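Local coordinates for protein multisubunit Na+/H+ antiporter, G subunit (Anoxybacillus flavithermus, PDB 6Z16) that probably takes part in sodium/proton exchange across the membrane as the small, helical G subunit of a multisubunit antiporter, at residues A21-L26 against S45-L50; R33-Y38 against E102-T107; G51-L56 against L76-I81. All coordinates share one frame; numbering follows the deposited sequence.

Contact 1: residues A21-L26 against S45-L50; sequences AVLTLL and SKSTTL
Ser47 OG lies 2.7 Å from the backbone carbonyl oxygen Leu23 O of the facing helix. Its chi1 of -180° sets OG anti to its own backbone N and directs it to the partner helix. Ser47 OG also touches the leucine side chain, against Leu23 CG and CD1. The other branch of that leucine, CD2, goes to Leu50, where Leu23 CD2 comes within 3.8 Å of Leu50 CG. It also rests on the CD2 methyl of Leu50.

Further round the helix, the methyl Thr24 CG2 meets Thr48 OG1 at 3.7 Å. The hydroxyl of Thr24 is turned to its own helix, where OG1 bonds to Gly20 O. The backbones come close here: Thr24 CA and Thr48 CA are 5.0 Å apart. The short segments are nearly antiparallel, at 160°, and their axes approach to 7.8 Å. Such close helix packing through serine and threonine is common in membrane proteins, since small residues take up little room between the backbones.

Asn72 of a neighbouring subunit packs on Leu23, Ser47 and Leu50, while Leu10 of another chain packs on Thr24. This contact joins helix 37-66 to helix 11-33; helix 37-66 also meets helix 72-98, where Ser45 touches Pro86 and Ala89 and Thr49 OG1 bonds to Ser85 OG.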
# COMPACT_ATOMS: atom_id res chain seq x y z
N ALA G 21 -23.95 -29.44 10.02
CA ALA G 21 -24.46 -30.73 9.56
C ALA G 21 -25.95 -30.89 9.84
O ALA G 21 -26.73 -31.26 8.95
CB ALA G 21 -23.66 -31.86 10.20
N VAL G 22 -26.37 -30.61 11.09
CA VAL G 22 -27.77 -30.74 11.48
C VAL G 22 -28.65 -29.77 10.71
O VAL G 22 -29.77 -30.10 10.30
CB VAL G 22 -27.90 -30.56 13.01
CG1 VAL G 22 -29.34 -30.44 13.45
CG2 VAL G 22 -27.27 -31.74 13.72
N LEU G 23 -28.13 -28.58 10.42
CA LEU G 23 -28.91 -27.60 9.68
C LEU G 23 -29.04 -27.99 8.20
O LEU G 23 -30.07 -27.71 7.57
CB LEU G 23 -28.26 -26.24 9.88
CG LEU G 23 -28.95 -24.94 9.57
CD1 LEU G 23 -30.23 -24.88 10.36
CD2 LEU G 23 -28.01 -23.86 10.04
N THR G 24 -28.04 -28.69 7.66
CA THR G 24 -28.17 -29.25 6.32
C THR G 24 -29.21 -30.37 6.27
O THR G 24 -29.99 -30.47 5.32
CB THR G 24 -26.81 -29.75 5.83
OG1 THR G 24 -25.85 -28.70 5.98
CG2 THR G 24 -26.87 -30.13 4.37
N LEU G 25 -29.23 -31.22 7.31
CA LEU G 25 -30.26 -32.26 7.39
C LEU G 25 -31.66 -31.66 7.54
O LEU G 25 -32.64 -32.22 7.04
CB LEU G 25 -29.97 -33.20 8.54
CG LEU G 25 -30.87 -34.43 8.75
CD1 LEU G 25 -30.80 -35.36 7.55
CD2 LEU G 25 -30.45 -35.16 10.01
N LEU G 26 -31.75 -30.53 8.24
CA LEU G 26 -33.01 -29.80 8.32
C LEU G 26 -33.43 -29.26 6.96
O LEU G 26 -34.62 -29.27 6.62
CB LEU G 26 -32.88 -28.67 9.33
CG LEU G 26 -34.08 -27.75 9.52
CD1 LEU G 26 -35.29 -28.51 10.05
CD2 LEU G 26 -33.66 -26.67 10.46
N SER G 45 -32.69 -23.15 0.08
CA SER G 45 -31.87 -21.94 -0.04
C SER G 45 -31.28 -21.47 1.27
O SER G 45 -30.06 -21.61 1.48
CB SER G 45 -32.74 -20.82 -0.62
OG SER G 45 -32.05 -19.58 -0.63
N LYS G 46 -32.14 -21.08 2.21
CA LYS G 46 -31.64 -20.46 3.43
C LYS G 46 -30.94 -21.47 4.33
O LYS G 46 -29.83 -21.20 4.83
CB LYS G 46 -32.77 -19.73 4.15
CG LYS G 46 -33.32 -18.59 3.31
CD LYS G 46 -34.29 -17.72 4.06
CE LYS G 46 -35.67 -18.32 4.21
NZ LYS G 46 -36.40 -18.30 2.92
N SER G 47 -31.53 -22.66 4.50
CA SER G 47 -30.97 -23.58 5.49
C SER G 47 -29.68 -24.23 5.01
O SER G 47 -28.73 -24.32 5.79
CB SER G 47 -32.00 -24.63 5.87
OG SER G 47 -31.45 -25.52 6.83
N THR G 48 -29.59 -24.67 3.74
CA THR G 48 -28.33 -25.28 3.36
C THR G 48 -27.25 -24.23 3.11
O THR G 48 -26.07 -24.56 3.27
CB THR G 48 -28.47 -26.22 2.15
OG1 THR G 48 -27.43 -27.20 2.21
CG2 THR G 48 -28.28 -25.50 0.82
N THR G 49 -27.63 -22.97 2.83
CA THR G 49 -26.63 -21.90 2.75
C THR G 49 -25.96 -21.67 4.10
O THR G 49 -24.72 -21.68 4.21
CB THR G 49 -27.29 -20.63 2.23
OG1 THR G 49 -27.85 -20.87 0.93
CG2 THR G 49 -26.30 -19.51 2.13
N LEU G 50 -26.77 -21.50 5.16
CA LEU G 50 -26.16 -21.29 6.47
C LEU G 50 -25.47 -22.56 6.99
O LEU G 50 -24.43 -22.45 7.66
CB LEU G 50 -27.19 -20.77 7.47
CG LEU G 50 -26.67 -20.48 8.89
CD1 LEU G 50 -25.54 -19.47 8.86
CD2 LEU G 50 -27.77 -19.99 9.79

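Contact 2: residues R33-Y38 against E102-T107; sequences RLPDVY and ERWEGT
Asp36 reaches the C-terminal tail at Arg103 and Trp104. Its CB lies loosely against Trp104 CB. CG stands anti to the backbone N (chi1 -162°), and this puts Asp36 CG beside the backbone of Arg103, 3.3 Å from Arg103 O. At the tip the two oxygens differ. Asp36 OD1 touches the methylene Arg103 CB at 3.3 Å, and it also takes a 2.7 Å hydrogen bond from Val37 N to Asp36 OD1. That N-H comes from above the carboxylate plane, 40° out of it. Asp36 OD2 lies 3.0 Å from Arg103 O, a meeting of two acceptors and not a bond. OD2 also sits at the edge of the Tyr38 ring, in its plane.

Beside the aspartate, Pro35 lies over one face of the Trp104 indole. Pro35 CG is 3.6 Å from the centroid of the five-membered ring and 18° off its normal, a CH-pi contact. Pro35 CB reaches the same ring at CG and CD1.

The contact brings the loop between helix 11-33 and helix 37-66 against the non-helical tail that follows helix 72-98. Tyr38 OH adds a hydrogen bond to Val101 O, just before the tail segment. Pro88 of a neighbouring subunit packs on Trp104 and accepts a bond from Thr107 OG1 at its carbonyl.

The guanidinium of Arg103 is not in contact with the carboxylate; Asp36 OD1 and Arg103 NE are 5.8 Å apart. Any attraction between the opposite charges is probably weak and long-range. With no hydrogen bond or salt bridge between the two segments, the chemistry points to proline-indole packing and van der Waals contact as the main direct attraction.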
# COMPACT_ATOMS: atom_id res chain seq x y z
N ARG G 33 -40.54 -32.57 2.98
CA ARG G 33 -41.86 -32.42 3.58
C ARG G 33 -42.68 -31.26 3.02
O ARG G 33 -43.91 -31.26 3.19
CB ARG G 33 -41.71 -32.25 5.08
CG ARG G 33 -41.33 -33.53 5.78
CD ARG G 33 -41.08 -33.31 7.25
NE ARG G 33 -42.24 -32.71 7.91
CZ ARG G 33 -43.29 -33.38 8.35
NH1 ARG G 33 -43.37 -34.69 8.20
NH2 ARG G 33 -44.28 -32.73 8.95
N LEU G 34 -42.07 -30.28 2.39
CA LEU G 34 -42.85 -29.10 2.02
C LEU G 34 -43.53 -29.30 0.66
O LEU G 34 -42.96 -29.93 -0.23
CB LEU G 34 -41.95 -27.87 2.01
CG LEU G 34 -41.52 -27.47 3.42
CD1 LEU G 34 -40.49 -26.36 3.39
CD2 LEU G 34 -42.72 -27.06 4.24
N PRO G 35 -44.75 -28.78 0.48
CA PRO G 35 -45.60 -29.25 -0.62
C PRO G 35 -45.43 -28.56 -1.97
O PRO G 35 -45.92 -29.10 -2.97
CB PRO G 35 -47.01 -28.96 -0.09
CG PRO G 35 -46.83 -27.77 0.75
CD PRO G 35 -45.50 -27.92 1.41
N ASP G 36 -44.77 -27.42 -2.03
CA ASP G 36 -44.72 -26.60 -3.23
C ASP G 36 -43.26 -26.42 -3.62
O ASP G 36 -42.36 -26.67 -2.82
CB ASP G 36 -45.39 -25.25 -2.97
CG ASP G 36 -45.77 -24.52 -4.23
OD1 ASP G 36 -45.49 -25.03 -5.33
OD2 ASP G 36 -46.36 -23.43 -4.10
N VAL G 37 -43.02 -25.99 -4.86
CA VAL G 37 -41.65 -25.72 -5.28
C VAL G 37 -41.08 -24.50 -4.55
O VAL G 37 -39.89 -24.45 -4.22
CB VAL G 37 -41.59 -25.57 -6.82
CG1 VAL G 37 -42.50 -24.45 -7.32
CG2 VAL G 37 -40.17 -25.35 -7.31
N TYR G 38 -41.94 -23.54 -4.19
CA TYR G 38 -41.46 -22.28 -3.63
C TYR G 38 -41.12 -22.43 -2.15
O TYR G 38 -40.14 -21.84 -1.67
CB TYR G 38 -42.52 -21.21 -3.83
CG TYR G 38 -42.98 -21.10 -5.25
CD1 TYR G 38 -42.19 -20.49 -6.21
CD2 TYR G 38 -44.21 -21.60 -5.63
CE1 TYR G 38 -42.62 -20.39 -7.52
CE2 TYR G 38 -44.65 -21.51 -6.93
CZ TYR G 38 -43.85 -20.90 -7.87
OH TYR G 38 -44.29 -20.81 -9.17
N GLU G 102 -47.87 -23.94 -10.66
CA GLU G 102 -48.29 -23.52 -9.33
C GLU G 102 -48.87 -24.73 -8.61
O GLU G 102 -49.55 -25.56 -9.22
CB GLU G 102 -49.30 -22.37 -9.37
CG GLU G 102 -50.62 -22.66 -10.06
CD GLU G 102 -51.54 -21.46 -10.06
OE1 GLU G 102 -51.10 -20.40 -9.57
OE2 GLU G 102 -52.69 -21.58 -10.52
N ARG G 103 -48.55 -24.86 -7.32
CA ARG G 103 -48.96 -26.03 -6.56
C ARG G 103 -49.42 -25.63 -5.16
O ARG G 103 -49.04 -24.58 -4.64
CB ARG G 103 -47.84 -27.10 -6.47
CG ARG G 103 -47.55 -27.75 -7.80
CD ARG G 103 -46.53 -28.87 -7.82
NE ARG G 103 -46.27 -29.20 -9.22
CZ ARG G 103 -47.01 -30.03 -9.95
NH1 ARG G 103 -46.70 -30.24 -11.22
NH2 ARG G 103 -48.05 -30.66 -9.41
N TRP G 104 -50.24 -26.50 -4.59
CA TRP G 104 -50.71 -26.48 -3.20
C TRP G 104 -51.51 -25.21 -2.88
O TRP G 104 -51.11 -24.36 -2.09
CB TRP G 104 -49.55 -26.67 -2.22
CG TRP G 104 -50.01 -26.95 -0.83
CD1 TRP G 104 -50.69 -28.06 -0.41
CD2 TRP G 104 -49.86 -26.11 0.31
NE1 TRP G 104 -50.96 -27.96 0.93
CE2 TRP G 104 -50.46 -26.78 1.40
CE3 TRP G 104 -49.27 -24.87 0.53
CZ2 TRP G 104 -50.49 -26.24 2.67
CZ3 TRP G 104 -49.30 -24.33 1.79
CH2 TRP G 104 -49.90 -25.02 2.85
N GLU G 105 -52.67 -25.12 -3.55
CA GLU G 105 -53.82 -24.29 -3.16
C GLU G 105 -53.46 -22.80 -3.05
O GLU G 105 -53.38 -22.23 -1.97
CB GLU G 105 -54.47 -24.81 -1.88
CG GLU G 105 -55.39 -25.99 -2.12
CD GLU G 105 -54.68 -27.32 -2.10
OE1 GLU G 105 -53.50 -27.35 -1.71
OE2 GLU G 105 -55.30 -28.33 -2.49
N GLY G 106 -53.20 -22.22 -4.23
CA GLY G 106 -52.90 -20.81 -4.37
C GLY G 106 -53.88 -19.83 -3.76
O GLY G 106 -55.08 -19.83 -4.07
N THR G 107 -53.36 -18.96 -2.89
CA THR G 107 -54.10 -17.92 -2.20
C THR G 107 -54.26 -16.68 -3.08
O THR G 107 -54.25 -16.78 -4.31
CB THR G 107 -53.43 -17.55 -0.87
OG1 THR G 107 -52.09 -17.10 -1.11
CG2 THR G 107 -53.41 -18.74 0.07

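Contact 3: residues G51-L56 against L76-I81; sequences GIMCIL and LGIVFI
Met53 and Ile78 bring their CA atoms to 5.6 Å where the two short helical segments run almost exactly antiparallel, at 174°, with axes 9.8 Å apart at closest approach. Ile78 serves two partners with its two branches. Its chi1 of -68° places CG1 anti to the carbonyl carbon, on the side of Leu56, while the methyl CG2 faces Met53. Ile78 CG1 meets Leu56 CB at 3.7 Å, and the two side chains slide past each other in opposite directions. Ile78 CG2 lies 3.8 Å from Met53 SD and also touches the methionine CG.

These segments belong to helix 37-66 and helix 72-98, consecutive helices that form an antiparallel helical hairpin. Both are predicted to span the membrane, which suits an interface made wholly of apolar side chains.

Toward the other end, Ile52 and Ile81 meet methyl to methyl, with Ile52 CG2 3.6 Å from Ile81 CG2. Their side chains cross at about a right angle. Gly77 has no side chain, and Leu56 CD1 approaches its backbone. A neighbouring subunit packs along this interface, its Gly43 on Ile52, Ile61 on Leu56 and Gly65 on Ile81. A bound phosphatidylethanolamine touches Leu76.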
# COMPACT_ATOMS: atom_id res chain seq x y z
N GLY G 51 -25.98 -23.74 6.64
CA GLY G 51 -25.32 -24.97 7.06
C GLY G 51 -23.94 -25.15 6.46
O GLY G 51 -22.99 -25.48 7.17
N ILE G 52 -23.81 -24.89 5.15
CA ILE G 52 -22.51 -25.05 4.53
C ILE G 52 -21.54 -23.96 4.98
O ILE G 52 -20.34 -24.23 5.13
CB ILE G 52 -22.65 -25.13 2.99
CG1 ILE G 52 -21.33 -25.53 2.35
CG2 ILE G 52 -23.05 -23.83 2.39
CD1 ILE G 52 -20.85 -26.83 2.80
N MET G 53 -22.02 -22.75 5.28
CA MET G 53 -21.09 -21.75 5.80
C MET G 53 -20.63 -22.07 7.21
O MET G 53 -19.47 -21.82 7.54
CB MET G 53 -21.70 -20.36 5.73
CG MET G 53 -21.78 -19.83 4.33
SD MET G 53 -22.27 -18.11 4.31
CE MET G 53 -23.97 -18.30 4.74
N CYS G 54 -21.50 -22.68 8.03
CA CYS G 54 -21.06 -23.10 9.36
C CYS G 54 -20.04 -24.23 9.28
O CYS G 54 -19.06 -24.24 10.04
CB CYS G 54 -22.27 -23.52 10.20
SG CYS G 54 -23.36 -22.17 10.67
N ILE G 55 -20.23 -25.17 8.35
CA ILE G 55 -19.26 -26.26 8.17
C ILE G 55 -17.91 -25.72 7.69
O ILE G 55 -16.85 -26.13 8.19
CB ILE G 55 -19.82 -27.33 7.21
CG1 ILE G 55 -21.04 -28.01 7.82
CG2 ILE G 55 -18.79 -28.39 6.90
CD1 ILE G 55 -21.82 -28.83 6.83
N LEU G 56 -17.93 -24.78 6.74
CA LEU G 56 -16.68 -24.25 6.21
C LEU G 56 -15.97 -23.36 7.23
O LEU G 56 -14.73 -23.35 7.27
CB LEU G 56 -16.94 -23.48 4.92
CG LEU G 56 -17.38 -24.29 3.71
CD1 LEU G 56 -17.69 -23.38 2.54
CD2 LEU G 56 -16.34 -25.32 3.35
N LEU G 76 -12.94 -17.34 0.93
CA LEU G 76 -13.51 -16.94 -0.35
C LEU G 76 -14.63 -17.88 -0.78
O LEU G 76 -15.58 -17.44 -1.44
CB LEU G 76 -12.43 -16.85 -1.42
CG LEU G 76 -11.75 -15.47 -1.52
CD1 LEU G 76 -12.81 -14.39 -1.68
CD2 LEU G 76 -10.80 -15.13 -0.37
N GLY G 77 -14.56 -19.15 -0.36
CA GLY G 77 -15.67 -20.05 -0.60
C GLY G 77 -16.92 -19.66 0.17
O GLY G 77 -18.03 -19.74 -0.36
N ILE G 78 -16.75 -19.25 1.43
CA ILE G 78 -17.88 -18.80 2.25
C ILE G 78 -18.54 -17.57 1.64
O ILE G 78 -19.77 -17.51 1.51
CB ILE G 78 -17.41 -18.54 3.70
CG1 ILE G 78 -17.02 -19.84 4.37
CG2 ILE G 78 -18.49 -17.86 4.50
CD1 ILE G 78 -16.28 -19.65 5.65
N VAL G 79 -17.73 -16.60 1.22
CA VAL G 79 -18.26 -15.39 0.60
C VAL G 79 -18.95 -15.71 -0.73
O VAL G 79 -20.02 -15.17 -1.04
CB VAL G 79 -17.14 -14.34 0.43
CG1 VAL G 79 -17.63 -13.11 -0.33
CG2 VAL G 79 -16.62 -13.92 1.79
N PHE G 80 -18.39 -16.66 -1.49
CA PHE G 80 -18.99 -17.03 -2.77
C PHE G 80 -20.33 -17.73 -2.60
O PHE G 80 -21.28 -17.44 -3.33
CB PHE G 80 -18.03 -17.92 -3.57
CG PHE G 80 -18.54 -18.25 -4.93
CD1 PHE G 80 -18.45 -17.32 -5.95
CD2 PHE G 80 -19.17 -19.45 -5.18
CE1 PHE G 80 -18.94 -17.60 -7.19
CE2 PHE G 80 -19.68 -19.73 -6.42
CZ PHE G 80 -19.56 -18.80 -7.43
N ILE G 81 -20.41 -18.69 -1.66
CA ILE G 81 -21.65 -19.43 -1.46
C ILE G 81 -22.74 -18.52 -0.93
O ILE G 81 -23.90 -18.58 -1.38
CB ILE G 81 -21.41 -20.64 -0.54
CG1 ILE G 81 -20.47 -21.65 -1.18
CG2 ILE G 81 -22.71 -21.33 -0.23
CD1 ILE G 81 -20.97 -22.22 -2.48

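From the N terminus, helix 11-33 supplies the first segment of contact 1. The chain then turns through 33-38, the first half of contact 2, and enters helix 37-66. There 45-50 closes contact 1, so contacts 1 and 2 cross along the chain. Next comes 51-56, which opens contact 3, and 76-81 on helix 72-98 closes it. Contacts 1 and 3 are in series and touch, for instance Leu23 on Gly51. Contact 2 closes last, at 102-107 in the tail, and contact 3 is nested inside its loop, on the opposite side of the chain's centre. All three use helix 37-66, which they tie to both other helices and, at its start, to the tail.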